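Putative tryptophan halogenase (Xanthomonas campestris pv. campestris, PDB 6Y1W) probably halogenates an aromatic substrate with the help of a flavin cofactor, as other flavin-dependent halogenases of the tryptophan halogenase family do. Local coordinates at residues 95-100 and 271-276; 202-207 and 212-217; 227-232 and 331-336; 287-292 and 297-302. All coordinates share one frame; numbering follows the deposited sequence.

Contact 1: residues 95-100 and 271-276; sequences EHWRDV and AGWMWR. With BUD ((2S,3S)-butane-2,3-diol), chain J; BUD ((2S,3S)-butane-2,3-diol), chain I.
Two tryptophans make the whole of this buried contact, and their indoles settle into neither a stack nor a T-shape: the six-membered ring of Trp97 and the five-membered ring of Trp273 lie with their planes at 55° and their centroids 5.3 Å apart. The touching is done by one corner of the Trp97 benzo ring. Its CZ2 comes to 3.4 Å from Trp273 CB and lies almost as near to CG, while the neighbouring CH2 reaches 3.8 Å from Trp273 CD1. With chi1 at 66°, Trp273 CG straddles its own main chain, and the indole stands up from the strand against the incoming ring. Each indole N-H is committed beyond the pair, Trp97 NE1 to the carbonyl O of Ala266 and Trp273 NE1 to the carboxylate of Glu344, and these bonds restrain how the rings can turn. Tyr396 and Phe94, by contrast, pair edge-to-face with Trp97. Butanediol molecules lie beside both segments: C4 of one lies over a face of the His96 ring, 3.6 Å from CG, and O2 of another accepts from Ala271 N at 3.0 Å. Strand 263-268 runs between the two segments in the mixed sheet. The Trp273 side chain lies about 10 Å from that of Lys89, the predicted catalytic lysine, consistent with an aromatic cluster near the predicted substrate site, as in the tryptophan halogenase family.

Contact 2: residues 202-207 and 212-217; sequences IAALVL and RIEGDL
The methyl of Ala204 lies against one face of the guanidinium of Arg212, with CB 3.8 Å from CZ and displaced toward the rim of the flat group. Arg212 starts out trans to its own amide nitrogen (chi1 -173°) and stays extended as far as NE, which carries the guanidinium over Ala204 of the neighbouring strand. Its NH1, close to the guanidinium plane, forms a salt bridge along one strand with Glu214 OE2, meeting that oxygen on its anti side, 26° out of the carboxylate plane; Gln194 takes NE and Arg18 holds the other carboxylate oxygen, OE1. The other face of the hairpin is apolar: Ile213 and Leu207 cross at a slant, Ile213 CD1 resting 4.0 Å from Leu207 CG. Leu205 and Ile213 form the antiparallel hydrogen-bonded pair that joins the strands, with Ile213 N to Leu205 O and Leu205 N to Ile213 O both 2.8 Å. Gly215 N adds a weak bond to Ala203 O, and Ala203 and Ala204 together form a classic beta bulge opposite Gln194. Strand 212-214 is the outermost of the mixed sheet within this chain, and strand 202-207 separates it from strand 184-195; Leu207 and Ile213 pack on Ile186 and on Val48 of strand 44-49, whereas Leu205 lies against Ile190 and Phe218.

Contact 3: residues 227-232 and 331-336; sequences LLIGQT and KNCVAL
The short, irregular helix 227-232, widened by a pi-type turn, runs nearly crosswise to strand 333-335, at 103° between their directions and 8.3 Å between the axes. Leu228 and Ile229 point from the helix toward the strand, and Cys333 and Ala335, two residues apart and so on the same side of it, point back. Cys333 SG, swung opposite its own amide nitrogen (chi1 178°), reaches the start of the helix, where it lies 3.7 Å from Leu228 CB and 4.0 Å from Ile229 N. That N-H belongs to another partner: Asp220 OD2 accepts from the amides of both Leu228 and Ile229, so one carboxylate oxygen grips two consecutive N-H groups. The Ile229 side chain spans both strand residues, its CD1 4.2 Å from Cys333 SG and its CG2 3.8 Å from Ala335 CB. A chi1 of -167° sends the CG1 branch of Ile229 away from its amide and leaves CG2 turned to the alanine methyl. The strand belongs to the mixed sheet of the probable FAD-binding, Rossmann-type part of the halogenase, next to strand 217-220, and the side chain of Ala335 is about 9 Å from that of Ala27 in the predicted FAD site. Leu228 also rests on Phe218, Leu205 and Ile202, and Leu227, although it does not touch the strand, is part of a pocket that holds meso-butanediol. Across the wide turn, Thr232 OG1 donates to Leu227 O at 2.8 Å.

Contact 4: residues 287-292 and 297-302; sequences IVYSSR and DSAAQV. With BUD ((2S,3S)-butane-2,3-diol), chain I.
Ala299 sets its methyl over one face of the Tyr289 ring, a CH-pi contact in which CB is 3.6 Å from the ring centroid and 15° off the normal, displaced toward the CD1-CE1 side of the ring. Here helix 296-306 packs on strand 283-289 of the mixed seven-stranded sheet, a helix-on-sheet layer whose two elements follow one another in the chain and run roughly antiparallel, at 146° between residues 287-289 and 297-302. The tight part is apolar, made by the Ala299 methyl on the tyrosine and by Ile287 against Val302. In Tyr289 a chi1 of 65° turns the flat of the ring to the helix. Beside it Ile287 reaches out with its CG1 branch, and its terminal CD1 meets Val302 CG1 at 3.7 Å, the two side chains crossing at about a right angle. Ile287 CD1 also lies 3.8 Å from Ala299 O. Ile287 further touches Leu250 and Met274, and Val302 touches Met274.

The solvent side is the outward surface of the helix, where Asp297 and Gln301 are exposed and add nothing to the packing against the strand. On the pocket side, by contrast, a bound butanediol is a close-fitting neighbour. Hydrogen bonds from outside the two segments hold it, among them one with Asp269, but it meets the strand and helix mainly through carbon: its C4 lies 3.5 Å from Tyr289 CB, oblique to the ring, and on the helix its C1 approaches Ala299 N to 3.4 Å.

In the fold
The contacts fall into two distant pairs in two sheets. Contacts 1 and 4 share the seven-stranded sheet through the neighbouring strands 272-278 and 283-289: Trp273 O lies 2.7 Å from Val288 N, a probable hydrogen bond, and one butanediol touches both. Contacts 2 and 3 share the eight-stranded sheet, where Asn332 meets both Ile202 N and Asp216 O. Contacts 1 and 2 lie on opposite sides of the chain's centre, 45 Å apart between centres. Contacts 1 and 3 are wholly buried; contact 4 is mostly buried but borders the exposed side of its helix; contact 2 carries exposed charges at its edge strand and is the only one whose two segments are hydrogen-bonded to each other. Aromatic rings dominate contact 1, aliphatic groups and sulfur contact 3.

Contact 1: residues 95-100 and 271-276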
# COMPACT_ATOMS: atom_id res chain seq x y z
N GLU A 95 -14.48 -25.30 -8.47
CA GLU A 95 -15.49 -26.36 -8.35
C GLU A 95 -15.09 -27.35 -7.26
O GLU A 95 -13.95 -27.83 -7.24
CB GLU A 95 -15.67 -27.06 -9.69
CG GLU A 95 -16.22 -26.16 -10.77
CD GLU A 95 -16.40 -26.84 -12.11
OE1 GLU A 95 -15.88 -27.96 -12.29
OE2 GLU A 95 -17.08 -26.26 -12.98
N HIS A 96 -16.05 -27.65 -6.35
CA HIS A 96 -15.93 -28.70 -5.34
C HIS A 96 -14.98 -28.31 -4.20
O HIS A 96 -14.49 -29.19 -3.48
CB HIS A 96 -15.48 -30.06 -5.92
CG HIS A 96 -16.40 -30.65 -6.96
ND1 HIS A 96 -17.71 -31.02 -6.70
CD2 HIS A 96 -16.15 -31.02 -8.24
CE1 HIS A 96 -18.24 -31.54 -7.80
NE2 HIS A 96 -17.31 -31.56 -8.74
N TRP A 97 -14.69 -27.01 -4.01
CA TRP A 97 -13.79 -26.59 -2.94
C TRP A 97 -14.55 -26.37 -1.63
O TRP A 97 -14.17 -26.91 -0.58
CB TRP A 97 -13.03 -25.30 -3.35
CG TRP A 97 -11.98 -25.58 -4.39
CD1 TRP A 97 -12.16 -25.64 -5.75
CD2 TRP A 97 -10.59 -25.84 -4.17
NE1 TRP A 97 -10.98 -25.97 -6.37
CE2 TRP A 97 -10.00 -26.08 -5.43
CE3 TRP A 97 -9.78 -25.89 -3.02
CZ2 TRP A 97 -8.65 -26.39 -5.59
CZ3 TRP A 97 -8.45 -26.22 -3.17
CH2 TRP A 97 -7.89 -26.46 -4.45
N ARG A 98 -15.61 -25.56 -1.69
CA ARG A 98 -16.42 -25.33 -0.49
C ARG A 98 -16.99 -26.66 0.02
O ARG A 98 -16.88 -26.98 1.20
CB ARG A 98 -17.55 -24.35 -0.79
CG ARG A 98 -18.28 -23.96 0.50
CD ARG A 98 -19.76 -23.90 0.39
NE ARG A 98 -20.33 -23.65 1.71
CZ ARG A 98 -21.12 -22.62 1.98
NH1 ARG A 98 -21.41 -21.76 1.02
NH2 ARG A 98 -21.60 -22.45 3.21
N ASP A 99 -17.56 -27.45 -0.89
CA ASP A 99 -17.98 -28.81 -0.59
C ASP A 99 -18.19 -29.47 -1.94
O ASP A 99 -18.20 -28.79 -2.98
CB ASP A 99 -19.27 -28.83 0.24
CG ASP A 99 -19.42 -30.10 1.05
OD1 ASP A 99 -18.67 -31.09 0.79
OD2 ASP A 99 -20.29 -30.08 1.96
N VAL A 100 -18.35 -30.80 -1.94
CA VAL A 100 -18.77 -31.47 -3.16
C VAL A 100 -20.03 -30.81 -3.68
O VAL A 100 -20.98 -30.55 -2.93
CB VAL A 100 -18.99 -32.97 -2.91
CG1 VAL A 100 -19.47 -33.65 -4.19
CG2 VAL A 100 -17.69 -33.58 -2.41
N ALA A 271 -7.93 -35.62 -3.36
CA ALA A 271 -6.62 -35.37 -2.76
C ALA A 271 -5.80 -34.43 -3.65
O ALA A 271 -4.56 -34.50 -3.72
CB ALA A 271 -5.85 -36.67 -2.50
N GLY A 272 -6.50 -33.49 -4.28
CA GLY A 272 -5.85 -32.54 -5.17
C GLY A 272 -6.90 -31.84 -6.00
O GLY A 272 -8.08 -31.82 -5.64
N TRP A 273 -6.46 -31.28 -7.13
CA TRP A 273 -7.37 -30.52 -7.96
C TRP A 273 -6.85 -30.51 -9.38
O TRP A 273 -5.68 -30.79 -9.63
CB TRP A 273 -7.54 -29.09 -7.41
CG TRP A 273 -6.30 -28.24 -7.49
CD1 TRP A 273 -5.30 -28.20 -6.58
CD2 TRP A 273 -5.96 -27.31 -8.52
NE1 TRP A 273 -4.30 -27.33 -6.99
CE2 TRP A 273 -4.71 -26.75 -8.17
CE3 TRP A 273 -6.59 -26.89 -9.70
CZ2 TRP A 273 -4.07 -25.80 -8.98
CZ3 TRP A 273 -5.96 -25.94 -10.49
CH2 TRP A 273 -4.71 -25.40 -10.13
N MET A 274 -7.74 -30.15 -10.33
CA MET A 274 -7.39 -30.21 -11.75
C MET A 274 -7.55 -28.84 -12.37
O MET A 274 -8.54 -28.15 -12.11
CB MET A 274 -8.31 -31.20 -12.48
CG MET A 274 -7.96 -32.68 -12.21
SD MET A 274 -9.41 -33.67 -12.71
CE MET A 274 -10.58 -33.52 -11.35
N TRP A 275 -6.61 -28.45 -13.23
CA TRP A 275 -6.81 -27.24 -14.03
C TRP A 275 -7.29 -27.57 -15.44
O TRP A 275 -6.98 -28.63 -16.00
CB TRP A 275 -5.53 -26.40 -14.15
CG TRP A 275 -4.41 -26.90 -15.06
CD1 TRP A 275 -4.32 -26.76 -16.45
CD2 TRP A 275 -3.19 -27.52 -14.64
NE1 TRP A 275 -3.11 -27.28 -16.89
CE2 TRP A 275 -2.42 -27.78 -15.81
CE3 TRP A 275 -2.69 -27.91 -13.39
CZ2 TRP A 275 -1.16 -28.36 -15.75
CZ3 TRP A 275 -1.44 -28.51 -13.35
CH2 TRP A 275 -0.70 -28.75 -14.52
N ARG A 276 -8.01 -26.62 -16.02
CA ARG A 276 -8.40 -26.66 -17.43
C ARG A 276 -8.27 -25.25 -17.96
O ARG A 276 -8.86 -24.33 -17.40
CB ARG A 276 -9.84 -27.20 -17.58
CG ARG A 276 -10.14 -27.55 -19.03
CD ARG A 276 -11.42 -28.39 -19.18
NE ARG A 276 -11.63 -28.75 -20.60
CZ ARG A 276 -12.27 -27.98 -21.48
NH1 ARG A 276 -12.79 -26.82 -21.11
NH2 ARG A 276 -12.41 -28.38 -22.76
C1 BUD J . -16.64 -36.34 -7.04
O1 BUD J . -14.62 -37.44 -6.20
C2 BUD J . -15.18 -36.21 -6.61
O2 BUD J . -13.81 -35.44 -4.88
C3 BUD J . -15.09 -35.30 -5.39
C4 BUD J . -15.28 -33.84 -5.80
C1 BUD I . -5.92 -39.66 -7.08
O1 BUD I . -7.95 -39.39 -5.91
C2 BUD I . -6.72 -38.78 -6.14
O2 BUD I . -7.95 -36.73 -6.18
C3 BUD I . -6.94 -37.43 -6.83
C4 BUD I . -5.67 -36.59 -6.73

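Contact 2: residues 202-207 and 212-217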
# COMPACT_ATOMS: atom_id res chain seq x y z
N ILE A 202 29.78 -14.64 -7.24
CA ILE A 202 29.94 -15.39 -8.47
C ILE A 202 30.85 -14.60 -9.41
O ILE A 202 30.67 -13.39 -9.62
CB ILE A 202 28.59 -15.66 -9.13
CG1 ILE A 202 27.70 -16.42 -8.16
CG2 ILE A 202 28.81 -16.42 -10.47
CD1 ILE A 202 26.33 -16.69 -8.68
N ALA A 203 31.83 -15.28 -10.01
CA ALA A 203 32.75 -14.64 -10.96
C ALA A 203 32.45 -14.98 -12.42
O ALA A 203 32.57 -14.10 -13.28
CB ALA A 203 34.20 -15.04 -10.64
N ALA A 204 32.07 -16.22 -12.72
CA ALA A 204 31.88 -16.61 -14.11
C ALA A 204 31.17 -17.95 -14.14
O ALA A 204 31.22 -18.72 -13.18
CB ALA A 204 33.22 -16.74 -14.86
N LEU A 205 30.53 -18.22 -15.28
CA LEU A 205 30.05 -19.55 -15.57
C LEU A 205 31.02 -20.21 -16.54
O LEU A 205 31.66 -19.53 -17.35
CB LEU A 205 28.65 -19.55 -16.19
CG LEU A 205 27.61 -18.67 -15.49
CD1 LEU A 205 26.34 -18.70 -16.33
CD2 LEU A 205 27.33 -19.13 -14.05
N VAL A 206 31.18 -21.53 -16.39
CA VAL A 206 31.99 -22.30 -17.32
C VAL A 206 31.11 -23.36 -17.95
O VAL A 206 30.53 -24.20 -17.24
CB VAL A 206 33.21 -22.93 -16.63
CG1 VAL A 206 34.05 -23.65 -17.69
CG2 VAL A 206 34.05 -21.85 -15.94
N LEU A 207 31.00 -23.33 -19.29
CA LEU A 207 30.16 -24.28 -20.00
C LEU A 207 30.87 -25.61 -20.20
O LEU A 207 32.08 -25.74 -19.97
CB LEU A 207 29.74 -23.72 -21.37
CG LEU A 207 29.05 -22.35 -21.35
CD1 LEU A 207 28.51 -21.98 -22.72
CD2 LEU A 207 27.93 -22.31 -20.32
N ARG A 212 34.13 -19.70 -20.88
CA ARG A 212 34.04 -18.94 -19.63
C ARG A 212 33.26 -17.66 -19.88
O ARG A 212 33.61 -16.88 -20.77
CB ARG A 212 35.44 -18.63 -19.10
CG ARG A 212 35.47 -17.99 -17.74
CD ARG A 212 36.84 -18.16 -17.09
NE ARG A 212 36.83 -17.61 -15.75
CZ ARG A 212 36.96 -16.32 -15.49
NH1 ARG A 212 37.13 -15.46 -16.48
NH2 ARG A 212 36.93 -15.89 -14.24
N ILE A 213 32.16 -17.47 -19.14
CA ILE A 213 31.34 -16.26 -19.24
C ILE A 213 31.44 -15.49 -17.93
O ILE A 213 30.88 -15.91 -16.91
CB ILE A 213 29.88 -16.59 -19.59
CG1 ILE A 213 29.87 -17.49 -20.83
CG2 ILE A 213 29.04 -15.26 -19.77
CD1 ILE A 213 28.71 -18.38 -20.93
N GLU A 214 32.12 -14.36 -17.97
CA GLU A 214 32.29 -13.50 -16.80
C GLU A 214 31.08 -12.58 -16.68
O GLU A 214 30.40 -12.28 -17.66
CB GLU A 214 33.56 -12.65 -16.91
CG GLU A 214 34.83 -13.37 -16.50
CD GLU A 214 36.07 -12.48 -16.48
OE1 GLU A 214 36.00 -11.29 -16.87
OE2 GLU A 214 37.13 -12.99 -16.07
N GLY A 215 30.82 -12.13 -15.46
CA GLY A 215 29.78 -11.13 -15.28
C GLY A 215 29.90 -10.45 -13.94
O GLY A 215 30.67 -10.86 -13.07
N ASP A 216 29.10 -9.39 -13.79
CA ASP A 216 29.05 -8.63 -12.55
C ASP A 216 27.82 -8.98 -11.72
O ASP A 216 27.87 -8.91 -10.49
CB ASP A 216 29.05 -7.13 -12.84
CG ASP A 216 30.25 -6.71 -13.68
OD1 ASP A 216 31.38 -7.13 -13.34
OD2 ASP A 216 30.05 -6.02 -14.71
N LEU A 217 26.72 -9.28 -12.38
CA LEU A 217 25.46 -9.61 -11.73
C LEU A 217 24.92 -10.80 -12.47
O LEU A 217 24.97 -10.83 -13.70
CB LEU A 217 24.48 -8.45 -11.79
CG LEU A 217 23.09 -8.72 -11.25
CD1 LEU A 217 23.12 -8.74 -9.71
CD2 LEU A 217 22.19 -7.58 -11.74
O HOH W 1 33.92 -11.71 -13.12

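Contact 3: residues 227-232 and 331-336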
# COMPACT_ATOMS: atom_id res chain seq x y z
N LEU A 227 21.17 -23.60 -9.85
CA LEU A 227 22.61 -23.80 -9.96
C LEU A 227 23.40 -22.72 -9.22
O LEU A 227 24.49 -22.98 -8.67
CB LEU A 227 23.03 -23.80 -11.42
CG LEU A 227 22.44 -24.84 -12.37
CD1 LEU A 227 23.09 -24.69 -13.73
CD2 LEU A 227 22.68 -26.24 -11.82
N LEU A 228 22.92 -21.48 -9.24
CA LEU A 228 23.66 -20.40 -8.61
C LEU A 228 23.22 -20.14 -7.17
O LEU A 228 24.05 -20.18 -6.25
CB LEU A 228 23.55 -19.11 -9.46
CG LEU A 228 23.86 -19.26 -10.96
CD1 LEU A 228 23.80 -17.86 -11.65
CD2 LEU A 228 25.20 -19.88 -11.20
N ILE A 229 21.93 -19.84 -6.96
CA ILE A 229 21.48 -19.42 -5.64
C ILE A 229 21.52 -20.60 -4.68
O ILE A 229 21.76 -20.42 -3.48
CB ILE A 229 20.07 -18.80 -5.74
CG1 ILE A 229 19.67 -18.05 -4.46
CG2 ILE A 229 19.02 -19.86 -6.12
CD1 ILE A 229 20.33 -16.66 -4.28
N GLY A 230 21.34 -21.81 -5.21
CA GLY A 230 21.31 -23.01 -4.38
C GLY A 230 22.60 -23.80 -4.38
O GLY A 230 23.26 -23.91 -3.34
N GLN A 231 22.97 -24.34 -5.53
CA GLN A 231 24.10 -25.26 -5.56
C GLN A 231 25.42 -24.56 -5.27
O GLN A 231 26.32 -25.17 -4.68
CB GLN A 231 24.18 -25.96 -6.90
CG GLN A 231 22.90 -26.79 -7.20
CD GLN A 231 23.04 -27.75 -8.35
OE1 GLN A 231 24.11 -28.31 -8.58
NE2 GLN A 231 21.96 -27.97 -9.08
N THR A 232 25.54 -23.29 -5.64
CA THR A 232 26.79 -22.54 -5.45
C THR A 232 26.76 -21.72 -4.16
O THR A 232 27.61 -21.89 -3.29
CB THR A 232 27.05 -21.60 -6.65
OG1 THR A 232 27.12 -22.36 -7.86
CG2 THR A 232 28.39 -20.86 -6.45
N LYS A 331 24.54 -11.87 -2.36
CA LYS A 331 25.76 -11.37 -3.00
C LYS A 331 25.40 -10.78 -4.36
O LYS A 331 24.59 -9.86 -4.42
CB LYS A 331 26.81 -12.48 -3.13
CG LYS A 331 27.17 -13.14 -1.75
CD LYS A 331 28.47 -13.94 -1.80
CE LYS A 331 28.88 -14.44 -0.40
NZ LYS A 331 28.61 -13.37 0.58
N ASN A 332 25.99 -11.26 -5.46
CA ASN A 332 25.70 -10.70 -6.78
C ASN A 332 24.82 -11.62 -7.62
O ASN A 332 24.92 -11.63 -8.85
CB ASN A 332 26.99 -10.36 -7.54
CG ASN A 332 27.83 -11.60 -7.89
OD1 ASN A 332 27.77 -12.63 -7.23
ND2 ASN A 332 28.59 -11.50 -8.97
N CYS A 333 23.91 -12.34 -6.97
CA CYS A 333 23.00 -13.27 -7.62
C CYS A 333 21.56 -12.98 -7.21
O CYS A 333 21.25 -12.84 -6.03
CB CYS A 333 23.37 -14.71 -7.23
SG CYS A 333 22.26 -15.95 -7.96
N VAL A 334 20.67 -12.84 -8.20
CA VAL A 334 19.24 -12.67 -7.95
C VAL A 334 18.53 -13.89 -8.53
O VAL A 334 18.65 -14.16 -9.74
CB VAL A 334 18.69 -11.37 -8.56
CG1 VAL A 334 17.19 -11.26 -8.32
CG2 VAL A 334 19.37 -10.13 -7.95
N ALA A 335 17.79 -14.62 -7.68
CA ALA A 335 17.01 -15.75 -8.20
C ALA A 335 15.63 -15.30 -8.66
O ALA A 335 14.99 -14.45 -8.04
CB ALA A 335 16.86 -16.84 -7.13
N LEU A 336 15.16 -15.90 -9.77
CA LEU A 336 13.83 -15.64 -10.30
C LEU A 336 13.11 -16.94 -10.64
O LEU A 336 13.75 -17.95 -10.94
CB LEU A 336 13.95 -14.80 -11.59
CG LEU A 336 14.59 -13.43 -11.45
CD1 LEU A 336 14.93 -12.85 -12.84
CD2 LEU A 336 13.64 -12.46 -10.68

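Contact 4: residues 287-292 and 297-302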
# COMPACT_ATOMS: atom_id res chain seq x y z
N ILE A 287 -3.50 -32.35 -13.29
CA ILE A 287 -3.99 -32.66 -11.95
C ILE A 287 -2.82 -32.39 -11.01
O ILE A 287 -1.67 -32.77 -11.30
CB ILE A 287 -4.56 -34.09 -11.81
CG1 ILE A 287 -5.09 -34.30 -10.39
CG2 ILE A 287 -3.53 -35.21 -12.17
CD1 ILE A 287 -6.11 -35.45 -10.30
N VAL A 288 -3.11 -31.66 -9.95
CA VAL A 288 -2.14 -31.30 -8.92
C VAL A 288 -2.51 -32.13 -7.71
O VAL A 288 -3.66 -32.08 -7.28
CB VAL A 288 -2.28 -29.81 -8.60
CG1 VAL A 288 -1.48 -29.44 -7.33
CG2 VAL A 288 -1.83 -28.95 -9.82
N TYR A 289 -1.57 -32.88 -7.15
CA TYR A 289 -1.96 -33.77 -6.05
C TYR A 289 -0.81 -33.98 -5.08
O TYR A 289 0.31 -33.53 -5.30
CB TYR A 289 -2.45 -35.12 -6.61
CG TYR A 289 -1.39 -35.93 -7.32
CD1 TYR A 289 -1.07 -35.69 -8.68
CD2 TYR A 289 -0.73 -36.97 -6.68
CE1 TYR A 289 -0.10 -36.43 -9.35
CE2 TYR A 289 0.24 -37.72 -7.33
CZ TYR A 289 0.56 -37.46 -8.65
OH TYR A 289 1.53 -38.24 -9.21
N SER A 290 -1.12 -34.67 -3.98
CA SER A 290 -0.14 -34.94 -2.93
C SER A 290 0.22 -36.42 -2.94
O SER A 290 -0.65 -37.27 -2.71
CB SER A 290 -0.68 -34.57 -1.55
OG SER A 290 0.28 -34.95 -0.56
N SER A 291 1.51 -36.69 -3.12
CA SER A 291 2.03 -38.05 -3.11
C SER A 291 1.86 -38.72 -1.76
O SER A 291 1.94 -39.95 -1.67
CB SER A 291 3.52 -38.06 -3.52
OG SER A 291 4.40 -37.55 -2.50
N ARG A 292 1.63 -37.95 -0.71
CA ARG A 292 1.41 -38.52 0.61
C ARG A 292 -0.02 -39.00 0.80
O ARG A 292 -0.29 -39.73 1.75
CB ARG A 292 1.79 -37.48 1.67
CG ARG A 292 3.23 -37.00 1.47
CD ARG A 292 3.70 -36.15 2.61
NE ARG A 292 2.91 -34.93 2.70
CZ ARG A 292 1.96 -34.73 3.61
NH1 ARG A 292 1.69 -35.66 4.52
NH2 ARG A 292 1.29 -33.59 3.61
N ASP A 297 -0.74 -43.39 -10.45
CA ASP A 297 -1.73 -44.13 -11.22
C ASP A 297 -3.16 -43.67 -10.90
O ASP A 297 -3.99 -43.54 -11.81
CB ASP A 297 -1.58 -45.62 -10.95
CG ASP A 297 -0.40 -46.22 -11.66
OD1 ASP A 297 0.09 -45.60 -12.62
OD2 ASP A 297 0.04 -47.32 -11.26
N SER A 298 -3.47 -43.44 -9.61
CA SER A 298 -4.81 -42.99 -9.25
C SER A 298 -5.05 -41.58 -9.76
O SER A 298 -6.14 -41.28 -10.26
CB SER A 298 -5.04 -43.05 -7.74
OG SER A 298 -4.79 -44.36 -7.26
N ALA A 299 -4.03 -40.72 -9.67
CA ALA A 299 -4.20 -39.35 -10.17
C ALA A 299 -4.42 -39.35 -11.68
O ALA A 299 -5.22 -38.57 -12.19
CB ALA A 299 -2.98 -38.52 -9.81
N ALA A 300 -3.69 -40.22 -12.40
CA ALA A 300 -3.87 -40.33 -13.84
C ALA A 300 -5.29 -40.75 -14.20
O ALA A 300 -5.89 -40.20 -15.13
CB ALA A 300 -2.82 -41.30 -14.41
N GLN A 301 -5.85 -41.70 -13.45
CA GLN A 301 -7.23 -42.13 -13.69
C GLN A 301 -8.22 -40.99 -13.50
O GLN A 301 -9.16 -40.82 -14.29
CB GLN A 301 -7.61 -43.27 -12.75
CG GLN A 301 -7.00 -44.61 -13.05
CD GLN A 301 -7.32 -45.61 -11.93
OE1 GLN A 301 -6.41 -46.19 -11.33
NE2 GLN A 301 -8.60 -45.80 -11.64
N VAL A 302 -8.06 -40.23 -12.42
CA VAL A 302 -8.96 -39.10 -12.19
C VAL A 302 -8.85 -38.09 -13.33
O VAL A 302 -9.85 -37.59 -13.83
CB VAL A 302 -8.66 -38.44 -10.84
CG1 VAL A 302 -9.40 -37.13 -10.70
CG2 VAL A 302 -9.03 -39.38 -9.71
C1 BUD I . -5.92 -39.66 -7.08
O1 BUD I . -7.95 -39.39 -5.91
C2 BUD I . -6.72 -38.78 -6.14
O2 BUD I . -7.95 -36.73 -6.18
C3 BUD I . -6.94 -37.43 -6.83
C4 BUD I . -5.67 -36.59 -6.73